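PDB 6TZ0: RNA-dependent RNA Polymerase from Bombyx mori cytoplasmic polyhedrosis virus, which copies RNA from an RNA template, making the plus strands of conservative transcription and, after core assembly, probably the complementary minus strands. Local coordinates for residues Ile450-Arg461 / Leu933-Gly941. Sequence-based numbering, arbitrary orientation.
Sequences IVMQAVFAREYR and LATSLEQLG
Leu940 puts its two methyls to different uses against 450-461: CD2 lies 3.9 Å from Tyr460 CD2, meeting the ring obliquely, while CD1 reaches Gln453 NE2 and Ala457 CB. Its CG stands anti to the carbonyl carbon (chi1 -64°), and this torsion carries both branches up to the other segment. Three residues earlier, Leu937 CD2 sits 3.7 Å from Ile450 CG1, the two side chains crossing at about a right angle, and CD1 of the same leucine touches Gln453 CG. Ala454 lies where the backbones come nearest: its CB points toward 933-937 and stands 4.1 Å from Leu933 CB, and its CA is 4.9 Å from Leu937 CA, the closest CA approach of the two segments. The small Ala454 side chain is consistent with the 8.7 Å approach of the axes of helices 450-455 and 933-937 at 80°, a nearly perpendicular helix-helix packing that joins the central polymerase region to the C-terminal region. Beyond Ala454, Leu933 CD2 lies alongside Val455 CG2 at 3.9 Å. Ser936 OG is turned back onto its own helix, hydrogen-bonding to Leu933 O at 2.8 Å from above the carbonyl plane, on the same face as Leu937 N. That hydroxyl also hydrogen-bonds to ND2 of Asn64 of the neighbouring Viral structural protein 4 chain. Farther out, Asp414 accepts a hydrogen bond from Tyr460 OH and forms a salt bridge with Arg461 NH2, the guanidinium having Tyr460 CE2 over its centre; Leu418, on the same helix 413-422, packs on Leu940.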
ATOM      1  N   ILE A 450      -1.596  14.803  -5.755  1.00 43.09           N
ATOM      2  CA  ILE A 450      -1.606  15.547  -7.007  1.00 43.09           C
ATOM      3  C   ILE A 450      -1.644  17.059  -6.756  1.00 43.09           C
ATOM      4  O   ILE A 450      -1.056  17.827  -7.523  1.00 43.09           O
ATOM      5  CB  ILE A 450      -2.754  15.044  -7.906  1.00 43.09           C
ATOM      6  CG1 ILE A 450      -2.557  15.514  -9.343  1.00 43.09           C
ATOM      7  CG2 ILE A 450      -4.119  15.428  -7.373  1.00 43.09           C
ATOM      8  CD1 ILE A 450      -1.342  14.907 -10.007  1.00 43.09           C
ATOM      9  N   VAL A 451      -2.245  17.516  -5.656  1.00 45.24           N
ATOM     10  CA  VAL A 451      -2.166  18.933  -5.313  1.00 45.24           C
ATOM     11  C   VAL A 451      -0.781  19.272  -4.777  1.00 45.24           C
ATOM     12  O   VAL A 451      -0.228  20.335  -5.078  1.00 45.24           O
ATOM     13  CB  VAL A 451      -3.293  19.299  -4.325  1.00 45.24           C
ATOM     14  CG1 VAL A 451      -3.138  20.701  -3.778  1.00 45.24           C
ATOM     15  CG2 VAL A 451      -4.622  19.203  -5.024  1.00 45.24           C
ATOM     16  N   MET A 452      -0.186  18.346  -4.024  1.00 43.49           N
ATOM     17  CA  MET A 452       1.201  18.475  -3.585  1.00 43.49           C
ATOM     18  C   MET A 452       2.162  18.546  -4.767  1.00 43.49           C
ATOM     19  O   MET A 452       3.141  19.298  -4.736  1.00 43.49           O
ATOM     20  CB  MET A 452       1.534  17.298  -2.670  1.00 43.49           C
ATOM     21  CG  MET A 452       2.970  17.132  -2.210  1.00 43.49           C
ATOM     22  SD  MET A 452       3.696  18.323  -1.088  1.00 43.49           S
ATOM     23  CE  MET A 452       5.428  17.911  -1.275  1.00 43.49           C
ATOM     24  N   GLN A 453       1.882  17.794  -5.827  1.00 40.86           N
ATOM     25  CA  GLN A 453       2.725  17.850  -7.015  1.00 40.86           C
ATOM     26  C   GLN A 453       2.471  19.121  -7.816  1.00 40.86           C
ATOM     27  O   GLN A 453       3.394  19.672  -8.424  1.00 40.86           O
ATOM     28  CB  GLN A 453       2.494  16.597  -7.861  1.00 40.86           C
ATOM     29  CG  GLN A 453       3.338  16.510  -9.113  1.00 40.86           C
ATOM     30  CD  GLN A 453       4.813  16.439  -8.820  1.00 40.86           C
ATOM     31  OE1 GLN A 453       5.250  15.710  -7.937  1.00 40.86           O
ATOM     32  NE2 GLN A 453       5.591  17.214  -9.551  1.00 40.86           N
ATOM     33  N   ALA A 454       1.230  19.611  -7.818  1.00 42.17           N
ATOM     34  CA  ALA A 454       0.923  20.853  -8.516  1.00 42.17           C
ATOM     35  C   ALA A 454       1.497  22.072  -7.804  1.00 42.17           C
ATOM     36  O   ALA A 454       1.747  23.098  -8.442  1.00 42.17           O
ATOM     37  CB  ALA A 454      -0.587  21.000  -8.675  1.00 42.17           C
ATOM     38  N   VAL A 455       1.717  21.984  -6.496  1.00 43.13           N
ATOM     39  CA  VAL A 455       2.254  23.119  -5.753  1.00 43.13           C
ATOM     40  C   VAL A 455       3.756  23.258  -5.978  1.00 43.13           C
ATOM     41  O   VAL A 455       4.256  24.349  -6.274  1.00 43.13           O
ATOM     42  CB  VAL A 455       1.891  22.984  -4.261  1.00 43.13           C
ATOM     43  CG1 VAL A 455       2.719  23.894  -3.409  1.00 43.13           C
ATOM     44  CG2 VAL A 455       0.438  23.354  -4.059  1.00 43.13           C
ATOM     45  N   PHE A 456       4.498  22.156  -5.878  1.00 40.47           N
ATOM     46  CA  PHE A 456       5.947  22.168  -6.030  1.00 40.47           C
ATOM     47  C   PHE A 456       6.389  21.793  -7.436  1.00 40.47           C
ATOM     48  O   PHE A 456       7.442  21.177  -7.610  1.00 40.47           O
ATOM     49  CB  PHE A 456       6.590  21.229  -5.016  1.00 40.47           C
ATOM     50  CG  PHE A 456       6.436  21.676  -3.606  1.00 40.47           C
ATOM     51  CD1 PHE A 456       7.280  22.629  -3.072  1.00 40.47           C
ATOM     52  CD2 PHE A 456       5.440  21.148  -2.812  1.00 40.47           C
ATOM     53  CE1 PHE A 456       7.136  23.037  -1.768  1.00 40.47           C
ATOM     54  CE2 PHE A 456       5.291  21.554  -1.511  1.00 40.47           C
ATOM     55  CZ  PHE A 456       6.140  22.498  -0.988  1.00 40.47           C
ATOM     56  N   ALA A 457       5.604  22.162  -8.447  1.00 36.86           N
ATOM     57  CA  ALA A 457       5.919  21.789  -9.818  1.00 36.86           C
ATOM     58  C   ALA A 457       7.083  22.580 -10.389  1.00 36.86           C
ATOM     59  O   ALA A 457       7.660  22.165 -11.396  1.00 36.86           O
ATOM     60  CB  ALA A 457       4.692  21.977 -10.703  1.00 36.86           C
ATOM     61  N   ARG A 458       7.448  23.702  -9.769  1.00 37.00           N
ATOM     62  CA  ARG A 458       8.562  24.499 -10.261  1.00 37.00           C
ATOM     63  C   ARG A 458       9.906  23.845  -9.993  1.00 37.00           C
ATOM     64  O   ARG A 458      10.905  24.246 -10.595  1.00 37.00           O
ATOM     65  CB  ARG A 458       8.543  25.885  -9.623  1.00 37.00           C
ATOM     66  CG  ARG A 458       8.937  25.893  -8.168  1.00 37.00           C
ATOM     67  CD  ARG A 458       8.817  27.271  -7.563  1.00 37.00           C
ATOM     68  NE  ARG A 458       7.422  27.660  -7.381  1.00 37.00           N
ATOM     69  CZ  ARG A 458       7.026  28.848  -6.939  1.00 37.00           C
ATOM     70  NH1 ARG A 458       7.922  29.767  -6.618  1.00 37.00           N
ATOM     71  NH2 ARG A 458       5.735  29.111  -6.809  1.00 37.00           N
ATOM     72  N   GLU A 459       9.958  22.849  -9.113  1.00 34.87           N
ATOM     73  CA  GLU A 459      11.204  22.181  -8.772  1.00 34.87           C
ATOM     74  C   GLU A 459      11.166  20.697  -9.110  1.00 34.87           C
ATOM     75  O   GLU A 459      11.912  19.914  -8.520  1.00 34.87           O
ATOM     76  CB  GLU A 459      11.533  22.400  -7.295  1.00 34.87           C
ATOM     77  CG  GLU A 459      10.517  21.858  -6.319  1.00 34.87           C
ATOM     78  CD  GLU A 459      10.912  22.136  -4.887  1.00 34.87           C
ATOM     79  OE1 GLU A 459      11.928  22.828  -4.677  1.00 34.87           O
ATOM     80  OE2 GLU A 459      10.225  21.642  -3.970  1.00 34.87           O
ATOM     81  N   TYR A 460      10.326  20.306 -10.067  1.00 29.82           N
ATOM     82  CA  TYR A 460      10.293  18.922 -10.523  1.00 29.82           C
ATOM     83  C   TYR A 460      11.576  18.532 -11.245  1.00 29.82           C
ATOM     84  O   TYR A 460      11.980  17.366 -11.196  1.00 29.82           O
ATOM     85  CB  TYR A 460       9.080  18.708 -11.428  1.00 29.82           C
ATOM     86  CG  TYR A 460       8.957  17.320 -12.007  1.00 29.82           C
ATOM     87  CD1 TYR A 460       8.568  16.250 -11.218  1.00 29.82           C
ATOM     88  CD2 TYR A 460       9.211  17.087 -13.350  1.00 29.82           C
ATOM     89  CE1 TYR A 460       8.452  14.982 -11.748  1.00 29.82           C
ATOM     90  CE2 TYR A 460       9.092  15.827 -13.891  1.00 29.82           C
ATOM     91  CZ  TYR A 460       8.718  14.780 -13.085  1.00 29.82           C
ATOM     92  OH  TYR A 460       8.607  13.524 -13.617  1.00 29.82           O
ATOM     93  N   ARG A 461      12.238  19.484 -11.893  1.00 26.42           N
ATOM     94  CA  ARG A 461      13.462  19.234 -12.636  1.00 26.42           C
ATOM     95  C   ARG A 461      14.712  19.615 -11.858  1.00 26.42           C
ATOM     96  O   ARG A 461      15.806  19.600 -12.424  1.00 26.42           O
ATOM     97  CB  ARG A 461      13.440  19.997 -13.958  1.00 26.42           C
ATOM     98  CG  ARG A 461      12.288  19.658 -14.874  1.00 26.42           C
ATOM     99  CD  ARG A 461      12.407  18.285 -15.485  1.00 26.42           C
ATOM    100  NE  ARG A 461      11.334  18.045 -16.442  1.00 26.42           N
ATOM    101  CZ  ARG A 461      11.143  16.906 -17.091  1.00 26.42           C
ATOM    102  NH1 ARG A 461      11.954  15.882 -16.895  1.00 26.42           N
ATOM    103  NH2 ARG A 461      10.137  16.793 -17.936  1.00 26.42           N
ATOM    104  N   LEU A 933      -2.477  26.368 -10.522  1.00 50.48           N
ATOM    105  CA  LEU A 933      -1.890  25.092 -10.126  1.00 50.48           C
ATOM    106  C   LEU A 933      -2.060  24.034 -11.208  1.00 50.48           C
ATOM    107  O   LEU A 933      -1.122  23.279 -11.490  1.00 50.48           O
ATOM    108  CB  LEU A 933      -2.498  24.602  -8.814  1.00 50.48           C
ATOM    109  CG  LEU A 933      -2.174  25.355  -7.526  1.00 50.48           C
ATOM    110  CD1 LEU A 933      -2.945  24.743  -6.383  1.00 50.48           C
ATOM    111  CD2 LEU A 933      -0.696  25.337  -7.230  1.00 50.48           C
ATOM    112  N   ALA A 934      -3.226  23.990 -11.858  1.00 51.60           N
ATOM    113  CA  ALA A 934      -3.428  22.981 -12.894  1.00 51.60           C
ATOM    114  C   ALA A 934      -2.633  23.296 -14.159  1.00 51.60           C
ATOM    115  O   ALA A 934      -2.114  22.382 -14.815  1.00 51.60           O
ATOM    116  CB  ALA A 934      -4.908  22.848 -13.213  1.00 51.60           C
ATOM    117  N   THR A 935      -2.510  24.582 -14.503  1.00 49.01           N
ATOM    118  CA  THR A 935      -1.697  24.989 -15.642  1.00 49.01           C
ATOM    119  C   THR A 935      -0.227  24.670 -15.409  1.00 49.01           C
ATOM    120  O   THR A 935       0.474  24.233 -16.329  1.00 49.01           O
ATOM    121  CB  THR A 935      -1.892  26.486 -15.894  1.00 49.01           C
ATOM    122  OG1 THR A 935      -3.285  26.758 -16.078  1.00 49.01           O
ATOM    123  CG2 THR A 935      -1.148  26.941 -17.130  1.00 49.01           C
ATOM    124  N   SER A 936       0.253  24.858 -14.177  1.00 47.05           N
ATOM    125  CA  SER A 936       1.632  24.498 -13.872  1.00 47.05           C
ATOM    126  C   SER A 936       1.825  22.990 -13.833  1.00 47.05           C
ATOM    127  O   SER A 936       2.909  22.500 -14.165  1.00 47.05           O
ATOM    128  CB  SER A 936       2.056  25.114 -12.545  1.00 47.05           C
ATOM    129  OG  SER A 936       1.334  24.543 -11.474  1.00 47.05           O
ATOM    130  N   LEU A 937       0.795  22.241 -13.440  1.00 46.26           N
ATOM    131  CA  LEU A 937       0.914  20.788 -13.396  1.00 46.26           C
ATOM    132  C   LEU A 937       0.928  20.178 -14.791  1.00 46.26           C
ATOM    133  O   LEU A 937       1.586  19.156 -15.008  1.00 46.26           O
ATOM    134  CB  LEU A 937      -0.223  20.208 -12.562  1.00 46.26           C
ATOM    135  CG  LEU A 937      -0.307  18.699 -12.375  1.00 46.26           C
ATOM    136  CD1 LEU A 937       0.966  18.173 -11.762  1.00 46.26           C
ATOM    137  CD2 LEU A 937      -1.481  18.384 -11.492  1.00 46.26           C
ATOM    138  N   GLU A 938       0.241  20.800 -15.751  1.00 52.32           N
ATOM    139  CA  GLU A 938       0.238  20.296 -17.125  1.00 52.32           C
ATOM    140  C   GLU A 938       1.588  20.391 -17.823  1.00 52.32           C
ATOM    141  O   GLU A 938       1.754  19.780 -18.882  1.00 52.32           O
ATOM    142  CB  GLU A 938      -0.774  21.052 -17.977  1.00 52.32           C
ATOM    143  CG  GLU A 938      -2.200  20.772 -17.646  1.00 52.32           C
ATOM    144  CD  GLU A 938      -3.147  21.537 -18.535  1.00 52.32           C
ATOM    145  OE1 GLU A 938      -2.671  22.357 -19.346  1.00 52.32           O
ATOM    146  OE2 GLU A 938      -4.372  21.326 -18.420  1.00 52.32           O
ATOM    147  N   GLN A 939       2.545  21.137 -17.280  1.00 43.62           N
ATOM    148  CA  GLN A 939       3.817  21.348 -17.945  1.00 43.62           C
ATOM    149  C   GLN A 939       4.864  20.316 -17.557  1.00 43.62           C
ATOM    150  O   GLN A 939       6.059  20.601 -17.663  1.00 43.62           O
ATOM    151  CB  GLN A 939       4.343  22.749 -17.637  1.00 43.62           C
ATOM    152  CG  GLN A 939       3.356  23.851 -17.929  1.00 43.62           C
ATOM    153  CD  GLN A 939       2.730  23.715 -19.288  1.00 43.62           C
ATOM    154  OE1 GLN A 939       1.527  23.506 -19.408  1.00 43.62           O
ATOM    155  NE2 GLN A 939       3.547  23.800 -20.325  1.00 43.62           N
ATOM    156  N   LEU A 940       4.453  19.133 -17.103  1.00 40.93           N
ATOM    157  CA  LEU A 940       5.403  18.178 -16.549  1.00 40.93           C
ATOM    158  C   LEU A 940       5.577  16.915 -17.372  1.00 40.93           C
ATOM    159  O   LEU A 940       6.528  16.176 -17.130  1.00 40.93           O
ATOM    160  CB  LEU A 940       5.003  17.782 -15.124  1.00 40.93           C
ATOM    161  CG  LEU A 940       5.019  18.890 -14.073  1.00 40.93           C
ATOM    162  CD1 LEU A 940       4.684  18.311 -12.718  1.00 40.93           C
ATOM    163  CD2 LEU A 940       6.340  19.613 -14.043  1.00 40.93           C
ATOM    164  N   GLY A 941       4.693  16.638 -18.325  1.00 44.17           N
ATOM    165  CA  GLY A 941       4.890  15.521 -19.229  1.00 44.17           C
ATOM    166  C   GLY A 941       3.796  15.450 -20.269  1.00 44.17           C
ATOM    167  O   GLY A 941       2.634  15.692 -19.933  1.00 44.17           O
TER